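Local coordinates for protein (R)-specific secondary-alkylsulfatase (Pseudomonas sp., PDB 4AXH) that catalyses the hydrolysis of (R)-secondary-alkyl sulfates with strict inversion of configuration, giving (S)-alcohols and sulfate, as a zinc-dependent homodimeric enzyme, at residues A[160-163]-A[164-168]; A[383-386]-A[387-391]; A[489-492]-A[493-496]; A[639-642]-A[643-646]. All coordinates share one frame; numbering follows the deposited sequence.

Contact 1 of 4, residues A[160-163]-A[164-168]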
ATOM      1  N   LEU A 160      13.438 -16.534  31.517  1.00 32.78           N
ATOM      2  CA  LEU A 160      14.418 -16.114  32.509  1.00 32.16           C
ATOM      3  C   LEU A 160      14.536 -17.136  33.672  1.00 31.86           C
ATOM      4  O   LEU A 160      15.637 -17.347  34.179  1.00 33.20           O
ATOM      5  CB  LEU A 160      13.989 -14.750  33.020  1.00 32.87           C
ATOM      6  CG  LEU A 160      15.069 -13.724  33.213  1.00 38.00           C
ATOM      7  CD1 LEU A 160      15.472 -13.093  31.914  1.00 37.56           C
ATOM      8  CD2 LEU A 160      14.590 -12.648  34.170  1.00 42.79           C
ATOM      9  N   ASP A 161      13.429 -17.800  34.056  1.00 25.37           N
ATOM     10  CA  ASP A 161      13.429 -18.818  35.113  1.00 25.97           C
ATOM     11  C   ASP A 161      14.263 -20.038  34.708  1.00 36.03           C
ATOM     12  O   ASP A 161      15.075 -20.534  35.523  1.00 39.30           O
ATOM     13  CB  ASP A 161      11.992 -19.259  35.485  1.00 27.36           C
ATOM     14  CG  ASP A 161      11.256 -18.386  36.499  1.00 44.19           C
ATOM     15  OD1 ASP A 161      11.928 -17.576  37.190  1.00 48.69           O
ATOM     16  OD2 ASP A 161      10.021 -18.577  36.670  1.00 45.75           O
ATOM     17  N   LEU A 162      14.043 -20.521  33.444  1.00 30.30           N
ATOM     18  CA  LEU A 162      14.710 -21.657  32.813  1.00 28.71           C
ATOM     19  C   LEU A 162      16.185 -21.357  32.666  1.00 32.76           C
ATOM     20  O   LEU A 162      16.993 -22.237  32.939  1.00 33.59           O
ATOM     21  CB  LEU A 162      14.057 -21.980  31.459  1.00 28.23           C
ATOM     22  CG  LEU A 162      14.688 -23.062  30.566  1.00 31.61           C
ATOM     23  CD1 LEU A 162      14.670 -24.420  31.226  1.00 31.88           C
ATOM     24  CD2 LEU A 162      13.974 -23.113  29.220  1.00 30.86           C
ATOM     25  N   TYR A 163      16.534 -20.112  32.317  1.00 28.56           N
ATOM     26  CA  TYR A 163      17.917 -19.664  32.214  1.00 29.39           C
ATOM     27  C   TYR A 163      18.607 -19.693  33.578  1.00 37.17           C
ATOM     28  O   TYR A 163      19.752 -20.168  33.680  1.00 38.01           O
ATOM     29  CB  TYR A 163      17.998 -18.247  31.631  1.00 31.16           C
ATOM     30  CG  TYR A 163      19.388 -17.651  31.667  1.00 35.04           C
ATOM     31  CD1 TYR A 163      20.323 -17.937  30.669  1.00 36.95           C
ATOM     32  CD2 TYR A 163      19.770 -16.782  32.689  1.00 36.30           C
ATOM     33  CE1 TYR A 163      21.606 -17.379  30.694  1.00 39.19           C
ATOM     34  CE2 TYR A 163      21.056 -16.230  32.734  1.00 36.67           C
ATOM     35  CZ  TYR A 163      21.970 -16.532  31.732  1.00 44.50           C
ATOM     36  OH  TYR A 163      23.232 -15.994  31.762  1.00 42.53           O
ATOM     37  N   PHE A 164      17.945 -19.158  34.620  1.00 33.85           N
ATOM     38  CA  PHE A 164      18.553 -19.130  35.955  1.00 33.12           C
ATOM     39  C   PHE A 164      18.710 -20.514  36.575  1.00 39.40           C
ATOM     40  O   PHE A 164      19.605 -20.708  37.393  1.00 40.71           O
ATOM     41  CB  PHE A 164      17.856 -18.117  36.887  1.00 33.94           C
ATOM     42  CG  PHE A 164      18.068 -16.678  36.477  1.00 33.55           C
ATOM     43  CD1 PHE A 164      19.336 -16.221  36.102  1.00 33.93           C
ATOM     44  CD2 PHE A 164      17.014 -15.766  36.513  1.00 31.99           C
ATOM     45  CE1 PHE A 164      19.535 -14.894  35.737  1.00 33.72           C
ATOM     46  CE2 PHE A 164      17.206 -14.439  36.123  1.00 33.61           C
ATOM     47  CZ  PHE A 164      18.467 -14.009  35.738  1.00 32.21           C
ATOM     48  N   GLN A 165      17.893 -21.495  36.131  1.00 35.83           N
ATOM     49  CA  GLN A 165      17.990 -22.874  36.607  1.00 35.16           C
ATOM     50  C   GLN A 165      19.292 -23.578  36.143  1.00 40.43           C
ATOM     51  O   GLN A 165      19.627 -24.639  36.690  1.00 40.80           O
ATOM     52  CB  GLN A 165      16.769 -23.674  36.178  1.00 35.44           C
ATOM     53  CG  GLN A 165      15.663 -23.665  37.211  1.00 61.05           C
ATOM     54  CD  GLN A 165      14.302 -23.886  36.604  1.00 86.91           C
ATOM     55  OE1 GLN A 165      13.395 -23.063  36.760  1.00 79.10           O
ATOM     56  NE2 GLN A 165      14.122 -25.009  35.910  1.00 83.92           N
ATOM     57  N   HIS A 166      20.028 -22.981  35.163  1.00 35.52           N
ATOM     58  CA  HIS A 166      21.235 -23.559  34.574  1.00 35.99           C
ATOM     59  C   HIS A 166      22.395 -22.615  34.527  1.00 48.63           C
ATOM     60  O   HIS A 166      23.532 -23.042  34.306  1.00 51.55           O
ATOM     61  CB  HIS A 166      20.941 -24.097  33.168  1.00 36.19           C
ATOM     62  CG  HIS A 166      19.902 -25.171  33.174  1.00 39.09           C
ATOM     63  ND1 HIS A 166      18.546 -24.863  33.120  1.00 40.55           N
ATOM     64  CD2 HIS A 166      20.042 -26.507  33.340  1.00 40.20           C
ATOM     65  CE1 HIS A 166      17.908 -26.018  33.240  1.00 39.84           C
ATOM     66  NE2 HIS A 166      18.763 -27.039  33.365  1.00 40.05           N
ATOM     67  N   ARG A 167      22.126 -21.324  34.733  1.00 47.75           N
ATOM     68  CA  ARG A 167      23.167 -20.302  34.711  1.00 47.36           C
ATOM     69  C   ARG A 167      23.181 -19.455  35.996  1.00 51.77           C
ATOM     70  O   ARG A 167      22.220 -19.528  36.776  1.00 51.19           O
ATOM     71  CB  ARG A 167      23.067 -19.452  33.432  1.00 47.60           C
ATOM     72  CG  ARG A 167      23.398 -20.238  32.151  1.00 58.26           C
ATOM     73  CD  ARG A 167      24.806 -20.805  32.109  1.00 56.15           C
ATOM     74  NE  ARG A 167      25.789 -19.734  31.950  1.00 65.30           N
ATOM     75  CZ  ARG A 167      27.021 -19.783  32.438  1.00 68.62           C
ATOM     76  NH1 ARG A 167      27.433 -20.846  33.110  1.00 39.85           N
ATOM     77  NH2 ARG A 167      27.849 -18.761  32.262  1.00 55.70           N
ATOM     78  N   PRO A 168      24.275 -18.711  36.299  1.00 49.11           N
ATOM     79  CA  PRO A 168      24.295 -17.959  37.563  1.00 48.30           C
ATOM     80  C   PRO A 168      23.320 -16.790  37.575  1.00 45.02           C
ATOM     81  O   PRO A 168      23.186 -16.065  36.589  1.00 44.21           O
ATOM     82  CB  PRO A 168      25.753 -17.490  37.686  1.00 50.54           C
ATOM     83  CG  PRO A 168      26.236 -17.403  36.279  1.00 55.96           C
ATOM     84  CD  PRO A 168      25.542 -18.534  35.552  1.00 51.36           C
TER

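Contact 2 of 4, residues A[383-386]-A[387-391]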
ATOM      1  N   ALA A 383       7.837  -9.133  -9.970  1.00 33.90           N
ATOM      2  CA  ALA A 383       6.496  -8.598 -10.008  1.00 33.23           C
ATOM      3  C   ALA A 383       6.475  -7.348 -10.893  1.00 37.61           C
ATOM      4  O   ALA A 383       5.690  -7.319 -11.847  1.00 36.36           O
ATOM      5  CB  ALA A 383       5.994  -8.294  -8.590  1.00 33.25           C
ATOM      6  N   LEU A 384       7.390  -6.369 -10.640  1.00 33.62           N
ATOM      7  CA  LEU A 384       7.508  -5.131 -11.427  1.00 34.41           C
ATOM      8  C   LEU A 384       7.762  -5.452 -12.911  1.00 42.74           C
ATOM      9  O   LEU A 384       7.209  -4.800 -13.799  1.00 41.68           O
ATOM     10  CB  LEU A 384       8.650  -4.281 -10.874  1.00 34.82           C
ATOM     11  CG  LEU A 384       8.348  -2.906 -10.231  1.00 39.62           C
ATOM     12  CD1 LEU A 384       6.861  -2.674  -9.989  1.00 38.67           C
ATOM     13  CD2 LEU A 384       9.182  -2.695  -8.966  1.00 39.93           C
ATOM     14  N   ASN A 385       8.550  -6.509 -13.175  1.00 42.15           N
ATOM     15  CA  ASN A 385       8.821  -6.994 -14.530  1.00 41.66           C
ATOM     16  C   ASN A 385       7.501  -7.423 -15.188  1.00 44.55           C
ATOM     17  O   ASN A 385       7.126  -6.864 -16.215  1.00 45.80           O
ATOM     18  CB  ASN A 385       9.842  -8.146 -14.506  1.00 37.88           C
ATOM     19  CG  ASN A 385      10.219  -8.663 -15.873  1.00 49.24           C
ATOM     20  OD1 ASN A 385       9.605  -9.600 -16.403  1.00 38.40           O
ATOM     21  ND2 ASN A 385      11.231  -8.061 -16.479  1.00 37.72           N
ATOM     22  N   LEU A 386       6.783  -8.371 -14.569  1.00 38.95           N
ATOM     23  CA  LEU A 386       5.524  -8.905 -15.075  1.00 36.39           C
ATOM     24  C   LEU A 386       4.391  -7.861 -15.147  1.00 45.50           C
ATOM     25  O   LEU A 386       3.571  -7.947 -16.063  1.00 48.12           O
ATOM     26  CB  LEU A 386       5.110 -10.162 -14.313  1.00 34.37           C
ATOM     27  CG  LEU A 386       6.015 -11.388 -14.461  1.00 36.68           C
ATOM     28  CD1 LEU A 386       5.536 -12.533 -13.545  1.00 36.43           C
ATOM     29  CD2 LEU A 386       6.029 -11.927 -15.908  1.00 35.75           C
ATOM     30  N   MET A 387       4.374  -6.856 -14.233  1.00 41.00           N
ATOM     31  CA  MET A 387       3.404  -5.755 -14.230  1.00 40.23           C
ATOM     32  C   MET A 387       3.586  -4.950 -15.547  1.00 46.70           C
ATOM     33  O   MET A 387       2.617  -4.708 -16.270  1.00 47.74           O
ATOM     34  CB  MET A 387       3.631  -4.825 -13.013  1.00 41.55           C
ATOM     35  CG  MET A 387       3.043  -5.325 -11.698  1.00 44.13           C
ATOM     36  SD  MET A 387       3.269  -4.091 -10.354  1.00 48.50           S
ATOM     37  CE  MET A 387       4.192  -5.036  -9.209  1.00 44.51           C
ATOM     38  N   ASN A 388       4.849  -4.606 -15.876  1.00 43.67           N
ATOM     39  CA  ASN A 388       5.256  -3.860 -17.076  1.00 41.62           C
ATOM     40  C   ASN A 388       5.003  -4.608 -18.382  1.00 44.79           C
ATOM     41  O   ASN A 388       4.968  -3.986 -19.452  1.00 44.87           O
ATOM     42  CB  ASN A 388       6.693  -3.418 -16.952  1.00 35.32           C
ATOM     43  CG  ASN A 388       6.875  -2.262 -16.014  1.00 46.54           C
ATOM     44  OD1 ASN A 388       6.379  -1.164 -16.257  1.00 50.47           O
ATOM     45  ND2 ASN A 388       7.649  -2.459 -14.957  1.00 30.83           N
ATOM     46  N   LYS A 389       4.789  -5.933 -18.290  1.00 40.95           N
ATOM     47  CA  LYS A 389       4.451  -6.809 -19.418  1.00 41.13           C
ATOM     48  C   LYS A 389       2.921  -6.914 -19.543  1.00 47.02           C
ATOM     49  O   LYS A 389       2.407  -7.559 -20.463  1.00 47.13           O
ATOM     50  CB  LYS A 389       5.077  -8.208 -19.237  1.00 43.32           C
ATOM     51  CG  LYS A 389       6.558  -8.284 -19.609  1.00 52.36           C
ATOM     52  CD  LYS A 389       7.107  -9.686 -19.400  1.00 50.49           C
ATOM     53  CE  LYS A 389       8.597  -9.749 -19.599  1.00 42.67           C
ATOM     54  NZ  LYS A 389       9.196 -10.911 -18.905  1.00 50.12           N
ATOM     55  N   GLY A 390       2.212  -6.301 -18.592  1.00 43.68           N
ATOM     56  CA  GLY A 390       0.760  -6.263 -18.575  1.00 42.09           C
ATOM     57  C   GLY A 390       0.050  -7.305 -17.767  1.00 45.57           C
ATOM     58  O   GLY A 390      -1.173  -7.444 -17.891  1.00 46.12           O
ATOM     59  N   LEU A 391       0.790  -8.055 -16.947  1.00 42.14           N
ATOM     60  CA  LEU A 391       0.185  -9.075 -16.078  1.00 41.38           C
ATOM     61  C   LEU A 391      -0.512  -8.427 -14.878  1.00 44.57           C
ATOM     62  O   LEU A 391      -0.062  -7.388 -14.381  1.00 43.80           O
ATOM     63  CB  LEU A 391       1.218 -10.128 -15.616  1.00 40.66           C
ATOM     64  CG  LEU A 391       1.361 -11.384 -16.499  1.00 43.12           C
ATOM     65  CD1 LEU A 391       2.345 -11.158 -17.629  1.00 43.24           C
ATOM     66  CD2 LEU A 391       1.825 -12.536 -15.689  1.00 40.19           C
TER

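Contact 3 of 4, residues A[489-492]-A[493-496]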
ATOM      1  N   PHE A 489     -22.854 -17.256   1.028  1.00 67.33           N
ATOM      2  CA  PHE A 489     -23.211 -15.838   1.126  1.00 67.41           C
ATOM      3  C   PHE A 489     -24.627 -15.523   0.620  1.00 71.32           C
ATOM      4  O   PHE A 489     -25.282 -14.642   1.175  1.00 71.24           O
ATOM      5  CB  PHE A 489     -22.138 -14.944   0.499  1.00 69.48           C
ATOM      6  CG  PHE A 489     -21.026 -14.637   1.469  1.00 71.59           C
ATOM      7  CD1 PHE A 489     -20.056 -15.588   1.766  1.00 75.02           C
ATOM      8  CD2 PHE A 489     -20.967 -13.408   2.116  1.00 74.53           C
ATOM      9  CE1 PHE A 489     -19.045 -15.314   2.694  1.00 76.37           C
ATOM     10  CE2 PHE A 489     -19.941 -13.124   3.022  1.00 77.35           C
ATOM     11  CZ  PHE A 489     -18.993 -14.083   3.312  1.00 75.57           C
ATOM     12  N   ALA A 490     -25.111 -16.269  -0.395  1.00 67.17           N
ATOM     13  CA  ALA A 490     -26.456 -16.122  -0.948  1.00 66.59           C
ATOM     14  C   ALA A 490     -27.492 -16.590   0.080  1.00 70.21           C
ATOM     15  O   ALA A 490     -28.566 -15.999   0.184  1.00 68.95           O
ATOM     16  CB  ALA A 490     -26.587 -16.939  -2.227  1.00 67.26           C
ATOM     17  N   ASP A 491     -27.149 -17.642   0.848  1.00 67.89           N
ATOM     18  CA  ASP A 491     -27.984 -18.251   1.877  1.00 67.32           C
ATOM     19  C   ASP A 491     -27.099 -18.988   2.886  1.00 69.35           C
ATOM     20  O   ASP A 491     -26.742 -20.145   2.637  1.00 68.78           O
ATOM     21  CB  ASP A 491     -29.013 -19.205   1.234  1.00 69.83           C
ATOM     22  CG  ASP A 491     -29.838 -20.010   2.223  1.00 87.56           C
ATOM     23  OD1 ASP A 491     -30.780 -19.436   2.817  1.00 91.16           O
ATOM     24  OD2 ASP A 491     -29.547 -21.213   2.397  1.00 89.38           O
ATOM     25  N   PRO A 492     -26.738 -18.364   4.038  1.00 65.37           N
ATOM     26  CA  PRO A 492     -25.894 -19.076   5.021  1.00 65.55           C
ATOM     27  C   PRO A 492     -26.638 -20.180   5.771  1.00 72.19           C
ATOM     28  O   PRO A 492     -26.044 -20.881   6.598  1.00 72.63           O
ATOM     29  CB  PRO A 492     -25.393 -17.964   5.950  1.00 66.74           C
ATOM     30  CG  PRO A 492     -25.851 -16.669   5.330  1.00 70.81           C
ATOM     31  CD  PRO A 492     -27.042 -16.999   4.496  1.00 66.16           C
ATOM     32  N   ALA A 493     -27.941 -20.343   5.456  1.00 69.15           N
ATOM     33  CA  ALA A 493     -28.827 -21.358   6.024  1.00 69.05           C
ATOM     34  C   ALA A 493     -28.582 -22.751   5.416  1.00 72.71           C
ATOM     35  O   ALA A 493     -28.839 -23.759   6.096  1.00 73.03           O
ATOM     36  CB  ALA A 493     -30.274 -20.953   5.816  1.00 69.91           C
ATOM     37  N   ASN A 494     -28.089 -22.809   4.140  1.00 67.20           N
ATOM     38  CA  ASN A 494     -27.825 -24.063   3.430  1.00 66.06           C
ATOM     39  C   ASN A 494     -26.703 -24.831   4.115  1.00 71.89           C
ATOM     40  O   ASN A 494     -25.533 -24.645   3.784  1.00 72.47           O
ATOM     41  CB  ASN A 494     -27.527 -23.794   1.965  1.00 61.75           C
ATOM     42  CG  ASN A 494     -27.717 -24.985   1.069  1.00 76.17           C
ATOM     43  OD1 ASN A 494     -27.489 -26.143   1.455  1.00 61.00           O
ATOM     44  ND2 ASN A 494     -28.127 -24.718  -0.169  1.00 71.61           N
ATOM     45  N   LYS A 495     -27.071 -25.669   5.109  1.00 69.56           N
ATOM     46  CA  LYS A 495     -26.148 -26.446   5.943  1.00 69.72           C
ATOM     47  C   LYS A 495     -25.309 -27.464   5.171  1.00 75.34           C
ATOM     48  O   LYS A 495     -24.215 -27.828   5.613  1.00 74.77           O
ATOM     49  CB  LYS A 495     -26.871 -27.055   7.155  1.00 71.04           C
ATOM     50  CG  LYS A 495     -27.284 -25.975   8.161  1.00 85.98           C
ATOM     51  CD  LYS A 495     -27.926 -26.472   9.435  1.00 92.79           C
ATOM     52  CE  LYS A 495     -27.654 -25.525  10.584  1.00 94.25           C
ATOM     53  NZ  LYS A 495     -26.344 -25.808  11.247  1.00 97.06           N
ATOM     54  N   ASP A 496     -25.813 -27.884   3.994  1.00 72.62           N
ATOM     55  CA  ASP A 496     -25.140 -28.797   3.066  1.00 72.26           C
ATOM     56  C   ASP A 496     -24.001 -28.034   2.355  1.00 71.87           C
ATOM     57  O   ASP A 496     -22.894 -28.559   2.283  1.00 71.72           O
ATOM     58  CB  ASP A 496     -26.139 -29.393   2.040  1.00 75.15           C
ATOM     59  CG  ASP A 496     -27.416 -29.964   2.640  1.00 91.93           C
ATOM     60  OD1 ASP A 496     -27.320 -30.923   3.444  1.00 93.86           O
ATOM     61  OD2 ASP A 496     -28.514 -29.466   2.288  1.00 99.70           O
TER

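Contact 4 of 4, residues A[639-642]-A[643-646]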
ATOM      1  N   GLY A 639     -21.672  22.855  28.554  1.00 92.93           N
ATOM      2  CA  GLY A 639     -21.374  21.552  29.155  1.00 92.55           C
ATOM      3  C   GLY A 639     -22.190  20.385  28.629  1.00 95.12           C
ATOM      4  O   GLY A 639     -21.728  19.239  28.652  1.00 94.70           O
ATOM      5  N   LYS A 640     -23.404  20.679  28.131  1.00 90.42           N
ATOM      6  CA  LYS A 640     -24.343  19.713  27.553  1.00 89.56           C
ATOM      7  C   LYS A 640     -23.732  18.984  26.325  1.00 92.09           C
ATOM      8  O   LYS A 640     -24.019  17.802  26.103  1.00 91.34           O
ATOM      9  CB  LYS A 640     -25.656  20.460  27.189  1.00 91.48           C
ATOM     10  CG  LYS A 640     -26.662  19.733  26.270  1.00 93.15           C
ATOM     11  CD  LYS A 640     -27.641  20.698  25.575  1.00 93.29           C
ATOM     12  CE  LYS A 640     -27.198  21.134  24.190  1.00 99.15           C
ATOM     13  NZ  LYS A 640     -27.408  20.076  23.158  1.00103.17           N
ATOM     14  N   LYS A 641     -22.881  19.695  25.552  1.00 87.70           N
ATOM     15  CA  LYS A 641     -22.261  19.200  24.316  1.00 86.65           C
ATOM     16  C   LYS A 641     -21.280  18.037  24.484  1.00 88.28           C
ATOM     17  O   LYS A 641     -21.056  17.314  23.519  1.00 87.97           O
ATOM     18  CB  LYS A 641     -21.643  20.341  23.482  1.00 88.72           C
ATOM     19  CG  LYS A 641     -22.589  21.478  23.096  1.00 94.83           C
ATOM     20  CD  LYS A 641     -23.180  21.304  21.706  1.00101.19           C
ATOM     21  CE  LYS A 641     -24.208  22.357  21.390  1.00109.85           C
ATOM     22  NZ  LYS A 641     -24.909  22.065  20.114  1.00118.75           N
ATOM     23  N   LEU A 642     -20.714  17.834  25.685  1.00 83.07           N
ATOM     24  CA  LEU A 642     -19.787  16.727  25.900  1.00 81.93           C
ATOM     25  C   LEU A 642     -20.530  15.408  25.911  1.00 86.14           C
ATOM     26  O   LEU A 642     -20.176  14.511  25.144  1.00 86.12           O
ATOM     27  CB  LEU A 642     -18.931  16.889  27.168  1.00 81.40           C
ATOM     28  CG  LEU A 642     -17.753  15.919  27.296  1.00 85.39           C
ATOM     29  CD1 LEU A 642     -16.795  16.059  26.121  1.00 85.25           C
ATOM     30  CD2 LEU A 642     -16.990  16.158  28.580  1.00 87.29           C
ATOM     31  N   GLY A 643     -21.573  15.325  26.738  1.00 82.19           N
ATOM     32  CA  GLY A 643     -22.418  14.141  26.852  1.00 82.27           C
ATOM     33  C   GLY A 643     -23.070  13.788  25.531  1.00 86.93           C
ATOM     34  O   GLY A 643     -23.219  12.602  25.204  1.00 85.85           O
ATOM     35  N   GLU A 644     -23.438  14.842  24.763  1.00 84.27           N
ATOM     36  CA  GLU A 644     -24.025  14.795  23.426  1.00 84.62           C
ATOM     37  C   GLU A 644     -23.012  14.118  22.494  1.00 87.29           C
ATOM     38  O   GLU A 644     -23.353  13.142  21.816  1.00 87.48           O
ATOM     39  CB  GLU A 644     -24.332  16.239  22.942  1.00 86.64           C
ATOM     40  CG  GLU A 644     -25.027  16.343  21.588  1.00103.30           C
ATOM     41  CD  GLU A 644     -25.366  17.743  21.089  1.00137.56           C
ATOM     42  OE1 GLU A 644     -25.297  18.709  21.884  1.00129.55           O
ATOM     43  OE2 GLU A 644     -25.724  17.865  19.894  1.00139.75           O
ATOM     44  N   PHE A 645     -21.756  14.618  22.505  1.00 81.90           N
ATOM     45  CA  PHE A 645     -20.668  14.093  21.694  1.00 80.57           C
ATOM     46  C   PHE A 645     -20.428  12.604  21.955  1.00 82.12           C
ATOM     47  O   PHE A 645     -20.397  11.832  21.001  1.00 81.96           O
ATOM     48  CB  PHE A 645     -19.391  14.939  21.872  1.00 82.11           C
ATOM     49  CG  PHE A 645     -18.127  14.299  21.360  1.00 83.29           C
ATOM     50  CD1 PHE A 645     -17.997  13.951  20.018  1.00 86.19           C
ATOM     51  CD2 PHE A 645     -17.063  14.048  22.217  1.00 85.43           C
ATOM     52  CE1 PHE A 645     -16.835  13.339  19.549  1.00 87.03           C
ATOM     53  CE2 PHE A 645     -15.899  13.437  21.749  1.00 88.17           C
ATOM     54  CZ  PHE A 645     -15.793  13.087  20.418  1.00 86.25           C
ATOM     55  N   PHE A 646     -20.334  12.204  23.231  1.00 76.72           N
ATOM     56  CA  PHE A 646     -20.126  10.823  23.659  1.00 76.16           C
ATOM     57  C   PHE A 646     -21.275   9.871  23.311  1.00 79.56           C
ATOM     58  O   PHE A 646     -21.065   8.655  23.229  1.00 79.28           O
ATOM     59  CB  PHE A 646     -19.785  10.777  25.158  1.00 78.15           C
ATOM     60  CG  PHE A 646     -18.349  11.131  25.435  1.00 79.90           C
ATOM     61  CD1 PHE A 646     -17.916  12.450  25.379  1.00 82.17           C
ATOM     62  CD2 PHE A 646     -17.410  10.141  25.677  1.00 83.66           C
ATOM     63  CE1 PHE A 646     -16.572  12.773  25.589  1.00 85.45           C
ATOM     64  CE2 PHE A 646     -16.069  10.467  25.899  1.00 85.15           C
ATOM     65  CZ  PHE A 646     -15.659  11.783  25.851  1.00 83.98           C
TER

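Contact 1 of 4, residues A[160-163]-A[164-168]
Phe164 N and Leu160 O share a 3.0 Å hydrogen bond in the last turn of helix 153-164. Gln165 N bonds in the same way to Asp161 O. Leu162 O takes its main donor from a side chain, besides a weak bond from Gln165 N. His166 ND1 reaches it at 3.1 Å, with an N-H...O angle of 170°. Leu162 O lies in the imidazole plane, at the ring edge. Tyr163 O accepts twice, from Arg167 N at 2.8 Å and from His166 N. Four successive main-chain carbonyls, from Leu160 to Tyr163, thus find donors, one of them the imidazole N-H of His166.

The aromatic groups are packed as well. Tyr163 has CG anti to its own N (chi1 172°) and beside the carbonyl carbon, which brings the ring up to Arg167. Arg167 CB covers one face of this ring, 3.8 Å from its centroid, as a CH-pi contact. The edge of Tyr163 meets the face of Phe164 in an offset edge-to-face pair, planes at 67°. Leu160 CG touches Phe164 CE2 at 3.7 Å. Glu139 takes both polar ends: OE2 bonds to Tyr163 OH, and OE1 forms a salt bridge with Arg167 NH2. The whole is a helix C terminus in the beta-alpha-beta crossover between parallel strands 144-147 and 172-176 of the metallo-beta-lactamase fold.

Contact 2 of 4, residues A[383-386]-A[387-391]
Leu386 and Leu391 meet where helix 362-388 ends in a Schellman motif. Leu391 N bonds to Leu386 O at 2.9 Å, and inside that loop Gly390 N bonds to Met387 O at 2.8 Å. Gly390 has the positive phi of this motif, 95°, and turns the chain out of the helix. The two leucines close it on the apolar side, with Leu386 CB 4.1 Å from Leu391 CB. Helix 393-400 lies next to both of them.

Main-chain bonds of the last regular turn come before the motif. Met387 N bonds to Ala383 O, and Asn388 N to Leu384 O.

Apolar contact is made by Met387. Its chain bends at SD and carries CE to Leu384 CD1, 3.6 Å away, and to Ala383 CB. Helix 420-431 adds Val427 and Tyr428 around Met387.

Polar side chains point to the other subunit of the homodimer. Asn388 ND2 makes a weak bond to Leu384 O, but its stronger partner is Leu220 O of the second subunit. Asn388 OD1 accepts from Ala224 N of that subunit. Asn385 ND2 bonds to Ile558 O there. Lys389 forms a salt bridge with Asp650 of the second subunit, so the helix end is part of the dimer interface.

The Lys389 chain is extended beyond CG and runs back one turn along the helix. Its NZ meets Asn385 OD1 at 2.9 Å, in the carbonyl plane and on a lone pair.

Contact 3 of 4, residues A[489-492]-A[493-496]
With chi1 at 174°, Asp491 sets its carboxylate anti to its backbone N, over the following turn and against Ala493 and Asn494. The phi and psi of Asp491, -157° and 96°, take the chain out of helix 477-490. OD1 of Asp491 touches Ala493 CB at 3.4 Å. The other oxygen, Asp491 OD2, lies 2.8 Å from Asn494 N. The Asp491 and Asn494 side chains cross at about a right angle. Their flat groups are steeply inclined to each other, so they do not stack.

Asp491 to Asn494 form a type I beta turn. Its closing bond, from Asn494 N to Asp491 O, is straight but weak at 3.3 Å. Pro492 and Ala493 occupy the two middle positions of the turn. Pro492 O accepts a hydrogen bond from Arg498, on the first turn of the next helix.

The turn is the short link between helices 477-490 and 495-511, in the mainly helical dimerisation region of the alkylsulfatase. Asn494 serves as N-cap of the second helix: its OD1 makes a weak hydrogen bond to Ala497 N. Asn494 is also the centre of an inverse gamma turn, which directs the chain into helix 495-511. Its side chain packs on Ala461 and Leu465 of helix 461-474. Pro492 touches Glu660, the last modelled residue of the chain.

Contact 4 of 4, residues A[639-642]-A[643-646]
Both segments belong to one short helix, 640-646. Lys640 and Glu644 meet at its first turn, where Glu644 N bonds weakly to Lys640 O. The next two bonds are firmer: Phe645 N to Lys641 O, and Phe646 N to Leu642 O, both 3.0 Å.

Glu644 has an extended side chain that reaches toward the ends of two lysines. Lys640 is bent at its last two torsions (chi3 94°, chi4 76°), which curls NZ inward to Glu644 OE1 at 2.8 Å. It meets that oxygen from above the carboxylate plane. Lys641 runs alongside Glu644 and touches OE1 with CD at 3.4 Å; its NZ adds a long salt bridge of 3.8 Å. Both lysines thus share OE1, in a salt-bridge network with Glu644. Glu644 OE2 is held separately by His568 ND1, so both carboxylate oxygens have partners, which probably helps to fix the group.

This helix covers the sheet of the C-terminal domain, an SCP2-like region. Leu642 and Phe645 face strand 570-576, and Leu642 also touches Val607 of strand 605-609. Leu642 and Phe646 point the same way, and CD1 of the leucine meets CE1 at the ring of Phe646. Leu624 of helix 624-630 packs on both Leu642 and Phe646.

Along the chain the four contacts follow in series. Each closes only a turn of a few residues, and none nests in or crosses another. Contact 1 ends a helix of the metallo-beta-lactamase region and leads to its next parallel strand. Contact 2 ends the long helix 362-388 against helix 393-400 and the second subunit; Ala383 lies about 8 Å, between side chains, from sulfate-binding Leu319. Contact 3 joins two helices of the dimerisation region. Contact 4 lies on the sheet of the C-terminal domain. None touches another. Contacts 2 and 3 have centres about 39 Å apart, while contact 1 lies across the chain's centre from both.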